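Side-chain contacts in LEOA (Escherichia coli, PDB 4AUR), which probably binds and hydrolyses GTP as a bacterial dynamin, with a nucleotide-binding G domain joined to a long, dynamin-like helical stalk: residues L59-F62 with S63-K66; V159-L163 with R164-K168; L269-T273 with G274-V278. All coordinates share one frame; numbering follows the deposited sequence.

Contact 1: residues L59-F62 with S63-K66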
ATOM      1  N   LEU A  59     -20.153  40.778  20.261  1.00 31.26           N
ATOM      2  CA  LEU A  59     -21.030  40.420  21.383  1.00 32.57           C
ATOM      3  C   LEU A  59     -20.584  41.055  22.694  1.00 33.60           C
ATOM      4  O   LEU A  59     -19.385  41.189  22.950  1.00 33.77           O
ATOM      5  CB  LEU A  59     -21.047  38.902  21.562  1.00 30.41           C
ATOM      6  CG  LEU A  59     -21.515  38.146  20.339  1.00 28.72           C
ATOM      7  CD1 LEU A  59     -21.583  36.680  20.696  1.00 29.31           C
ATOM      8  CD2 LEU A  59     -22.868  38.671  19.913  1.00 28.29           C
ATOM      9  N   GLY A  60     -21.561  41.426  23.518  1.00 34.23           N
ATOM     10  CA  GLY A  60     -21.292  42.030  24.809  1.00 36.66           C
ATOM     11  C   GLY A  60     -22.205  43.205  25.113  1.00 38.33           C
ATOM     12  O   GLY A  60     -22.898  43.726  24.244  1.00 38.79           O
ATOM     13  N   ALA A  61     -22.207  43.617  26.371  1.00 39.04           N
ATOM     14  CA  ALA A  61     -22.978  44.766  26.778  1.00 39.88           C
ATOM     15  C   ALA A  61     -22.248  45.985  26.288  1.00 41.02           C
ATOM     16  O   ALA A  61     -21.025  45.983  26.257  1.00 41.90           O
ATOM     17  CB  ALA A  61     -23.117  44.795  28.279  1.00 39.86           C
ATOM     18  N   PHE A  62     -22.996  47.013  25.891  1.00 45.07           N
ATOM     19  CA  PHE A  62     -22.398  48.221  25.325  1.00 48.74           C
ATOM     20  C   PHE A  62     -21.629  48.999  26.371  1.00 47.59           C
ATOM     21  O   PHE A  62     -20.593  49.587  26.074  1.00 46.19           O
ATOM     22  CB  PHE A  62     -23.463  49.097  24.670  1.00 53.59           C
ATOM     23  CG  PHE A  62     -23.980  48.529  23.379  1.00 56.81           C
ATOM     24  CD1 PHE A  62     -23.289  48.733  22.190  1.00 57.10           C
ATOM     25  CD2 PHE A  62     -25.140  47.767  23.354  1.00 57.00           C
ATOM     26  CE1 PHE A  62     -23.753  48.195  21.003  1.00 58.31           C
ATOM     27  CE2 PHE A  62     -25.605  47.223  22.166  1.00 57.09           C
ATOM     28  CZ  PHE A  62     -24.908  47.435  20.991  1.00 57.28           C
ATOM     29  N   SER A  63     -22.137  48.959  27.600  1.00 49.91           N
ATOM     30  CA  SER A  63     -21.492  49.573  28.759  1.00 51.20           C
ATOM     31  C   SER A  63     -20.117  48.984  29.053  1.00 50.26           C
ATOM     32  O   SER A  63     -19.302  49.643  29.691  1.00 54.84           O
ATOM     33  CB  SER A  63     -22.377  49.425  29.998  1.00 53.19           C
ATOM     34  OG  SER A  63     -22.789  48.079  30.168  1.00 52.94           O
ATOM     35  N   ASP A  64     -19.854  47.760  28.592  1.00 46.42           N
ATOM     36  CA  ASP A  64     -18.517  47.195  28.669  1.00 44.08           C
ATOM     37  C   ASP A  64     -17.628  47.666  27.503  1.00 41.69           C
ATOM     38  O   ASP A  64     -16.517  47.177  27.313  1.00 42.02           O
ATOM     39  CB  ASP A  64     -18.577  45.668  28.776  1.00 44.97           C
ATOM     40  CG  ASP A  64     -19.218  45.190  30.089  1.00 47.75           C
ATOM     41  OD1 ASP A  64     -19.666  46.045  30.881  1.00 47.94           O
ATOM     42  OD2 ASP A  64     -19.275  43.959  30.340  1.00 49.66           O
ATOM     43  N   GLY A  65     -18.089  48.629  26.727  1.00 40.82           N
ATOM     44  CA  GLY A  65     -17.183  49.322  25.807  1.00 44.95           C
ATOM     45  C   GLY A  65     -16.806  48.518  24.583  1.00 44.64           C
ATOM     46  O   GLY A  65     -15.697  48.602  24.074  1.00 43.80           O
ATOM     47  N   LYS A  66     -17.777  47.750  24.123  1.00 46.42           N
ATOM     48  CA  LYS A  66     -17.699  46.930  22.931  1.00 47.22           C
ATOM     49  C   LYS A  66     -17.382  47.763  21.698  1.00 49.89           C
ATOM     50  O   LYS A  66     -16.601  47.356  20.841  1.00 53.43           O
ATOM     51  CB  LYS A  66     -19.081  46.288  22.767  1.00 48.87           C
ATOM     52  CG  LYS A  66     -19.303  45.453  21.542  1.00 45.84           C
ATOM     53  CD  LYS A  66     -20.772  45.476  21.136  1.00 48.03           C
ATOM     54  CE  LYS A  66     -21.663  44.713  22.095  1.00 47.31           C
ATOM     55  NZ  LYS A  66     -22.970  44.309  21.488  1.00 46.49           N
TER
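Lys66 leaves its helix with CG anti to the backbone N (chi1 176°) and folds over at chi3 (-71°), which carries its amino end back over one face of the ring of Phe62. That ring stands off the backbone with CG beside its own N. NZ lies 4.0 Å from the centroid of the Phe62 ring, 23° off the normal and displaced toward the rim, a cation-pi contact whose nearest ring atom is CZ. The methylene CE of Lys66 follows as a CH-pi contact, 4.3 Å from the same centroid. The lysine methylenes thus pack on the ring while NZ is salt-bridged to Asp108; a lysine here fits the Walker A pattern, in which it typically contacts phosphate.

The loop itself turns on two backbone bonds. Asp64 N reaches Ala61 O at 3.2 Å, and Gly65 N reaches Phe62 O at 2.8 Å. Gly65 has positive phi, a conformation glycine adopts easily, and forms the N-cap of the next helix. At the backbone angles of Gly60 a CB would be jammed against the carbonyl O of Leu59, so glycine fits there too. This strand-loop-helix, with Gly60, Gly65 and Lys66 in the expected places, is consistent with a P-loop (Walker A), as in dynamin-family GTPases, where it wraps nucleotide phosphates.

On the sheet side, Leu59 pairs by backbone bonds with Phe142 and Val144 of strand 140-146. Phe62 also touches Asp108 of strand 104-108, while helix 66-74 runs on from Lys66.

Contact 2: residues V159-L163 with R164-K168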
ATOM      1  N   VAL A 159     -23.432  32.948  26.856  1.00 31.71           N
ATOM      2  CA  VAL A 159     -22.173  32.224  26.784  1.00 31.73           C
ATOM      3  C   VAL A 159     -22.405  30.756  26.407  1.00 30.53           C
ATOM      4  O   VAL A 159     -21.668  30.203  25.635  1.00 29.62           O
ATOM      5  CB  VAL A 159     -21.434  32.299  28.127  1.00 33.12           C
ATOM      6  CG1 VAL A 159     -20.268  31.327  28.163  1.00 34.24           C
ATOM      7  CG2 VAL A 159     -20.960  33.724  28.390  1.00 34.49           C
ATOM      8  N   LYS A 160     -23.438  30.135  26.949  1.00 31.28           N
ATOM      9  CA  LYS A 160     -23.768  28.756  26.617  1.00 31.22           C
ATOM     10  C   LYS A 160     -24.226  28.639  25.177  1.00 30.59           C
ATOM     11  O   LYS A 160     -23.921  27.685  24.480  1.00 30.64           O
ATOM     12  CB  LYS A 160     -24.873  28.257  27.543  1.00 32.43           C
ATOM     13  CG  LYS A 160     -25.133  26.776  27.433  1.00 34.20           C
ATOM     14  CD  LYS A 160     -26.144  26.293  28.455  1.00 37.32           C
ATOM     15  CE  LYS A 160     -26.125  24.770  28.555  1.00 41.83           C
ATOM     16  NZ  LYS A 160     -26.371  24.311  29.953  1.00 45.25           N
ATOM     17  N   TRP A 161     -24.993  29.621  24.743  1.00 31.84           N
ATOM     18  CA  TRP A 161     -25.517  29.654  23.383  1.00 30.97           C
ATOM     19  C   TRP A 161     -24.386  29.675  22.382  1.00 30.76           C
ATOM     20  O   TRP A 161     -24.406  28.966  21.417  1.00 32.12           O
ATOM     21  CB  TRP A 161     -26.355  30.912  23.242  1.00 31.53           C
ATOM     22  CG  TRP A 161     -26.983  31.109  21.935  1.00 31.11           C
ATOM     23  CD1 TRP A 161     -27.778  30.242  21.276  1.00 29.19           C
ATOM     24  CD2 TRP A 161     -26.895  32.285  21.123  1.00 30.75           C
ATOM     25  NE1 TRP A 161     -28.187  30.796  20.102  1.00 29.09           N
ATOM     26  CE2 TRP A 161     -27.655  32.052  19.983  1.00 29.91           C
ATOM     27  CE3 TRP A 161     -26.230  33.517  21.256  1.00 31.21           C
ATOM     28  CZ2 TRP A 161     -27.784  33.003  18.961  1.00 32.04           C
ATOM     29  CZ3 TRP A 161     -26.359  34.457  20.247  1.00 31.35           C
ATOM     30  CH2 TRP A 161     -27.130  34.193  19.112  1.00 31.38           C
ATOM     31  N   VAL A 162     -23.372  30.481  22.652  1.00 32.41           N
ATOM     32  CA  VAL A 162     -22.243  30.634  21.759  1.00 30.27           C
ATOM     33  C   VAL A 162     -21.331  29.439  21.804  1.00 29.39           C
ATOM     34  O   VAL A 162     -20.914  28.925  20.764  1.00 31.70           O
ATOM     35  CB  VAL A 162     -21.432  31.873  22.126  1.00 30.41           C
ATOM     36  CG1 VAL A 162     -20.182  31.976  21.273  1.00 31.83           C
ATOM     37  CG2 VAL A 162     -22.279  33.102  21.917  1.00 31.40           C
ATOM     38  N   LEU A 163     -20.998  29.005  23.008  1.00 29.50           N
ATOM     39  CA  LEU A 163     -19.947  27.997  23.181  1.00 29.03           C
ATOM     40  C   LEU A 163     -20.504  26.597  23.094  1.00 28.98           C
ATOM     41  O   LEU A 163     -19.878  25.722  22.535  1.00 30.91           O
ATOM     42  CB  LEU A 163     -19.239  28.168  24.515  1.00 27.61           C
ATOM     43  CG  LEU A 163     -18.655  29.532  24.839  1.00 28.40           C
ATOM     44  CD1 LEU A 163     -17.996  29.479  26.204  1.00 30.41           C
ATOM     45  CD2 LEU A 163     -17.633  29.991  23.822  1.00 29.78           C
ATOM     46  N   ARG A 164     -21.680  26.375  23.644  1.00 29.53           N
ATOM     47  CA  ARG A 164     -22.238  25.051  23.606  1.00 33.14           C
ATOM     48  C   ARG A 164     -23.148  24.885  22.399  1.00 32.92           C
ATOM     49  O   ARG A 164     -22.823  24.111  21.493  1.00 32.46           O
ATOM     50  CB  ARG A 164     -22.980  24.735  24.895  1.00 34.68           C
ATOM     51  CG  ARG A 164     -23.442  23.291  24.967  1.00 38.40           C
ATOM     52  CD  ARG A 164     -22.466  22.476  25.783  1.00 43.95           C
ATOM     53  NE  ARG A 164     -21.231  22.274  25.044  1.00 47.62           N
ATOM     54  CZ  ARG A 164     -20.049  22.007  25.591  1.00 52.37           C
ATOM     55  NH1 ARG A 164     -19.896  21.921  26.912  1.00 53.15           N
ATOM     56  NH2 ARG A 164     -18.999  21.828  24.799  1.00 54.13           N
ATOM     57  N   ASP A 165     -24.276  25.605  22.385  1.00 32.40           N
ATOM     58  CA  ASP A 165     -25.298  25.434  21.348  1.00 31.76           C
ATOM     59  C   ASP A 165     -24.668  25.613  19.958  1.00 31.12           C
ATOM     60  O   ASP A 165     -24.719  24.697  19.148  1.00 30.89           O
ATOM     61  CB  ASP A 165     -26.430  26.434  21.574  1.00 33.45           C
ATOM     62  CG  ASP A 165     -27.730  26.073  20.845  1.00 34.78           C
ATOM     63  OD1 ASP A 165     -27.765  25.163  19.972  1.00 34.47           O
ATOM     64  OD2 ASP A 165     -28.745  26.744  21.163  1.00 36.22           O
ATOM     65  N   LEU A 166     -24.036  26.761  19.715  1.00 28.67           N
ATOM     66  CA  LEU A 166     -23.498  27.085  18.405  1.00 29.46           C
ATOM     67  C   LEU A 166     -22.098  26.582  18.209  1.00 30.40           C
ATOM     68  O   LEU A 166     -21.613  26.551  17.092  1.00 31.84           O
ATOM     69  CB  LEU A 166     -23.480  28.589  18.167  1.00 30.18           C
ATOM     70  CG  LEU A 166     -24.809  29.335  18.188  1.00 30.42           C
ATOM     71  CD1 LEU A 166     -24.544  30.780  17.825  1.00 29.83           C
ATOM     72  CD2 LEU A 166     -25.832  28.710  17.246  1.00 31.26           C
ATOM     73  N   ASN A 167     -21.413  26.235  19.286  1.00 31.16           N
ATOM     74  CA  ASN A 167     -20.198  25.449  19.159  1.00 31.60           C
ATOM     75  C   ASN A 167     -19.049  26.261  18.563  1.00 30.14           C
ATOM     76  O   ASN A 167     -18.222  25.724  17.849  1.00 28.90           O
ATOM     77  CB  ASN A 167     -20.530  24.201  18.305  1.00 33.77           C
ATOM     78  CG  ASN A 167     -19.409  23.189  18.257  1.00 36.18           C
ATOM     79  OD1 ASN A 167     -19.165  22.586  17.206  1.00 39.03           O
ATOM     80  ND2 ASN A 167     -18.702  23.012  19.371  1.00 35.34           N
ATOM     81  N   LYS A 168     -18.985  27.554  18.893  1.00 30.00           N
ATOM     82  CA  LYS A 168     -18.022  28.475  18.275  1.00 28.52           C
ATOM     83  C   LYS A 168     -16.931  28.916  19.220  1.00 30.08           C
ATOM     84  O   LYS A 168     -16.430  30.039  19.128  1.00 32.31           O
ATOM     85  CB  LYS A 168     -18.735  29.711  17.764  1.00 28.39           C
ATOM     86  CG  LYS A 168     -19.852  29.428  16.785  1.00 29.59           C
ATOM     87  CD  LYS A 168     -19.304  29.108  15.410  1.00 30.20           C
ATOM     88  CE  LYS A 168     -18.818  30.386  14.758  1.00 32.04           C
ATOM     89  NZ  LYS A 168     -18.012  30.110  13.552  1.00 34.40           N
TER
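Lys160 O receives two backbone donors, Arg164 N at 2.7 Å and Asp165 N at 3.0 Å. One acceptor thus serves an i+4 (alpha-type) and an i+5 (pi-type) donor. The wider spacing persists one residue on, where Leu166 N meets Trp161 O at 2.8 Å. Next, Lys168 N closes on Val162 O at 3.0 Å with an almost straight N-H...O (169°). Asn167, whose positive phi an asparagine tolerates better than most residues, takes the chain out of the helix, and its CA makes a C-H...O contact of 3.4 Å with Leu163 O.

These bonds finish helix 156-165, the helical arm of the beta-alpha-beta unit that runs from strand 140-146 to strand 172-177 in the G domain. Its sheet-facing residues are apolar: Val162 rests on Thr172 and Leu163 on Phe174.

Trp161 carries the side-chain contact. With CG anti to the backbone N (chi1 -179°), the indole extends alongside Leu166, whose CD1 sits over one face of the six-membered ring in a CH-pi contact, 4.2 Å from its centroid. Leucine suits this place, since an aliphatic methyl packs well on an aromatic face. At the indole edge, Asp165 OD2 lies in the ring plane, 3.6 Å from Trp161 CD1, with the carboxylate turned 76° from the ring. That same OD2 is paired with Arg132 in a salt bridge, while Trp161 NE1 makes a weak hydrogen bond to Met126 O. Arg164 NH2 is salt-bridged to Glu216, and Lys168 NZ gives hydrogen bonds to the carbonyls of Ser136 and Ala138.

Contact 3: residues L269-T273 with G274-V278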
ATOM      1  N   LEU A 269     -15.981  28.557   5.739  1.00 25.11           N
ATOM      2  CA  LEU A 269     -16.349  28.513   4.326  1.00 25.27           C
ATOM      3  C   LEU A 269     -16.759  27.100   3.873  1.00 25.88           C
ATOM      4  O   LEU A 269     -17.772  26.951   3.198  1.00 27.34           O
ATOM      5  CB  LEU A 269     -15.220  29.077   3.443  1.00 26.34           C
ATOM      6  CG  LEU A 269     -14.847  30.563   3.572  1.00 26.67           C
ATOM      7  CD1 LEU A 269     -13.512  30.899   2.937  1.00 26.79           C
ATOM      8  CD2 LEU A 269     -15.898  31.446   2.949  1.00 26.99           C
ATOM      9  N   LEU A 270     -16.015  26.061   4.256  1.00 26.42           N
ATOM     10  CA  LEU A 270     -16.384  24.688   3.864  1.00 27.08           C
ATOM     11  C   LEU A 270     -17.749  24.279   4.421  1.00 26.89           C
ATOM     12  O   LEU A 270     -18.637  23.897   3.683  1.00 29.06           O
ATOM     13  CB  LEU A 270     -15.308  23.675   4.270  1.00 26.69           C
ATOM     14  CG  LEU A 270     -13.970  23.930   3.558  1.00 30.95           C
ATOM     15  CD1 LEU A 270     -12.891  22.920   3.936  1.00 32.40           C
ATOM     16  CD2 LEU A 270     -14.136  23.975   2.036  1.00 32.21           C
ATOM     17  N   VAL A 271     -17.935  24.360   5.720  1.00 25.84           N
ATOM     18  CA  VAL A 271     -19.223  24.052   6.265  1.00 26.65           C
ATOM     19  C   VAL A 271     -20.336  24.872   5.571  1.00 27.85           C
ATOM     20  O   VAL A 271     -21.281  24.325   5.050  1.00 27.72           O
ATOM     21  CB  VAL A 271     -19.252  24.308   7.774  1.00 26.41           C
ATOM     22  CG1 VAL A 271     -20.601  23.901   8.331  1.00 26.93           C
ATOM     23  CG2 VAL A 271     -18.153  23.520   8.456  1.00 26.90           C
ATOM     24  N   LYS A 272     -20.221  26.185   5.553  1.00 29.26           N
ATOM     25  CA  LYS A 272     -21.241  27.025   4.923  1.00 31.15           C
ATOM     26  C   LYS A 272     -21.734  26.488   3.556  1.00 30.42           C
ATOM     27  O   LYS A 272     -22.921  26.519   3.282  1.00 32.73           O
ATOM     28  CB  LYS A 272     -20.713  28.467   4.799  1.00 33.36           C
ATOM     29  CG  LYS A 272     -21.635  29.438   4.087  1.00 36.46           C
ATOM     30  CD  LYS A 272     -21.004  30.817   3.925  1.00 38.60           C
ATOM     31  CE  LYS A 272     -22.077  31.889   3.728  1.00 40.11           C
ATOM     32  NZ  LYS A 272     -21.936  33.071   4.641  1.00 42.80           N
ATOM     33  N   THR A 273     -20.827  26.008   2.711  1.00 29.24           N
ATOM     34  CA  THR A 273     -21.161  25.464   1.382  1.00 27.56           C
ATOM     35  C   THR A 273     -21.390  23.960   1.324  1.00 26.32           C
ATOM     36  O   THR A 273     -21.675  23.426   0.250  1.00 28.34           O
ATOM     37  CB  THR A 273     -20.023  25.747   0.376  1.00 29.18           C
ATOM     38  OG1 THR A 273     -18.746  25.464   0.979  1.00 28.66           O
ATOM     39  CG2 THR A 273     -20.055  27.186  -0.075  1.00 28.93           C
ATOM     40  N   GLY A 274     -21.251  23.268   2.452  1.00 25.50           N
ATOM     41  CA  GLY A 274     -21.522  21.836   2.521  1.00 25.14           C
ATOM     42  C   GLY A 274     -20.417  20.965   1.940  1.00 24.76           C
ATOM     43  O   GLY A 274     -20.634  19.814   1.636  1.00 25.80           O
HETATM   44  N   MSE A 275     -19.225  21.515   1.825  1.00 24.91           N
HETATM   45  CA  MSE A 275     -18.094  20.856   1.182  1.00 24.53           C
HETATM   46  C   MSE A 275     -17.197  20.173   2.182  1.00 24.56           C
HETATM   47  O   MSE A 275     -16.360  19.339   1.818  1.00 22.19           O
HETATM   48  CB  MSE A 275     -17.269  21.901   0.455  1.00 24.73           C
HETATM   49  CG  MSE A 275     -17.948  22.387  -0.804  1.00 26.42           C
HETATM   50 SE   MSE A 275     -18.077  20.970  -2.172  0.78 33.54          SE
HETATM   51  CE  MSE A 275     -20.031  20.733  -2.110  1.00 30.52           C
ATOM     52  N   ASP A 276     -17.352  20.518   3.456  1.00 24.87           N
ATOM     53  CA  ASP A 276     -16.696  19.766   4.514  1.00 26.03           C
ATOM     54  C   ASP A 276     -16.940  18.277   4.308  1.00 26.14           C
ATOM     55  O   ASP A 276     -16.026  17.480   4.332  1.00 27.00           O
ATOM     56  CB  ASP A 276     -17.195  20.198   5.899  1.00 26.89           C
ATOM     57  CG  ASP A 276     -18.725  20.227   6.004  1.00 30.91           C
ATOM     58  OD1 ASP A 276     -19.407  20.375   4.951  1.00 34.92           O
ATOM     59  OD2 ASP A 276     -19.254  20.125   7.143  1.00 33.28           O
ATOM     60  N   VAL A 277     -18.192  17.925   4.087  1.00 26.66           N
ATOM     61  CA  VAL A 277     -18.635  16.561   4.011  1.00 27.22           C
ATOM     62  C   VAL A 277     -18.103  15.907   2.725  1.00 29.37           C
ATOM     63  O   VAL A 277     -17.567  14.786   2.761  1.00 31.12           O
ATOM     64  CB  VAL A 277     -20.175  16.548   4.076  1.00 27.44           C
ATOM     65  CG1 VAL A 277     -20.752  15.197   3.731  1.00 28.98           C
ATOM     66  CG2 VAL A 277     -20.632  16.954   5.450  1.00 28.10           C
ATOM     67  N   VAL A 278     -18.238  16.613   1.600  1.00 28.40           N
ATOM     68  CA  VAL A 278     -17.753  16.125   0.304  1.00 28.60           C
ATOM     69  C   VAL A 278     -16.262  15.802   0.383  1.00 28.12           C
ATOM     70  O   VAL A 278     -15.812  14.781  -0.079  1.00 28.26           O
ATOM     71  CB  VAL A 278     -18.014  17.185  -0.808  1.00 29.27           C
ATOM     72  CG1 VAL A 278     -17.312  16.831  -2.111  1.00 27.89           C
ATOM     73  CG2 VAL A 278     -19.514  17.359  -1.047  1.00 29.73           C
TER
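Leu270 lays its CD2 methyl against CB of Met275, 4.1 Å away, the two side chains crossing at about a right angle. Met275 is present as selenomethionine, and its chain, bent at chi2 and chi3, also passes across the end of Thr273: CG lies 3.6 Å from Thr273 OG1. A flexible, apolar side chain suits this position, because it must fill a buried bend between two helices; it packs further on Val42 and Ala45 of helix 38-51 and on Leu18 of helix 3-30.

Between Thr273 and Met275, Gly274 breaks the helix. Its positive phi (78°), easy for glycine, ends helix 250-273 in a Schellman motif with two bonds back into the last turn: Met275 N to Leu270 O at 3.1 Å, and the shorter Gly274 N to Val271 O at 2.8 Å. Helix 275-343 follows almost directly, so the bend at Gly274 joins two helices of the dynamin-like helical domain.

Thr273 turns its hydroxyl back along the helix, OG1 falling between the backbone N and the carbonyl carbon (chi1 44°). The hydroxyl lies within hydrogen-bonding distance of both Leu269 O (2.8 Å) and Leu270 O (3.1 Å). Asp276 CG likewise falls between its backbone N and carbonyl carbon (chi1 50°), which sets the carboxylate beside Val271, OD2 being 3.8 Å from CG2.

The chemistry is thus divided: apolar groups meet on the buried side, and main-chain bonds fix the bend. The carboxylate of Asp276 may be favoured by the start of helix 275-343, though the carbonyl end of the preceding helix lies close by and would probably offset part of that effect.

In the fold
Contacts 1 and 2 belong to the G domain and touch through packing of Leu59 on Val162, so the strand entering the loop of 59-66 rests on helix 156-165. Contact 3 lies in the helical part, about 20 Å from contact 2 between centres and without touching it. Contact 1 is the most buried, and its chemistry centres on one charged lysine over one face of an aromatic ring. Contact 2 is partly buried, apolar toward the sheet, while away from it Arg164 and Asp165 form salt bridges with residues outside the contact. Contact 3, also partly buried, relies on aliphatic packing and a glycine bend. Contact 1 leads into a helix, contact 2 ends one, and contact 3 passes from one to the next.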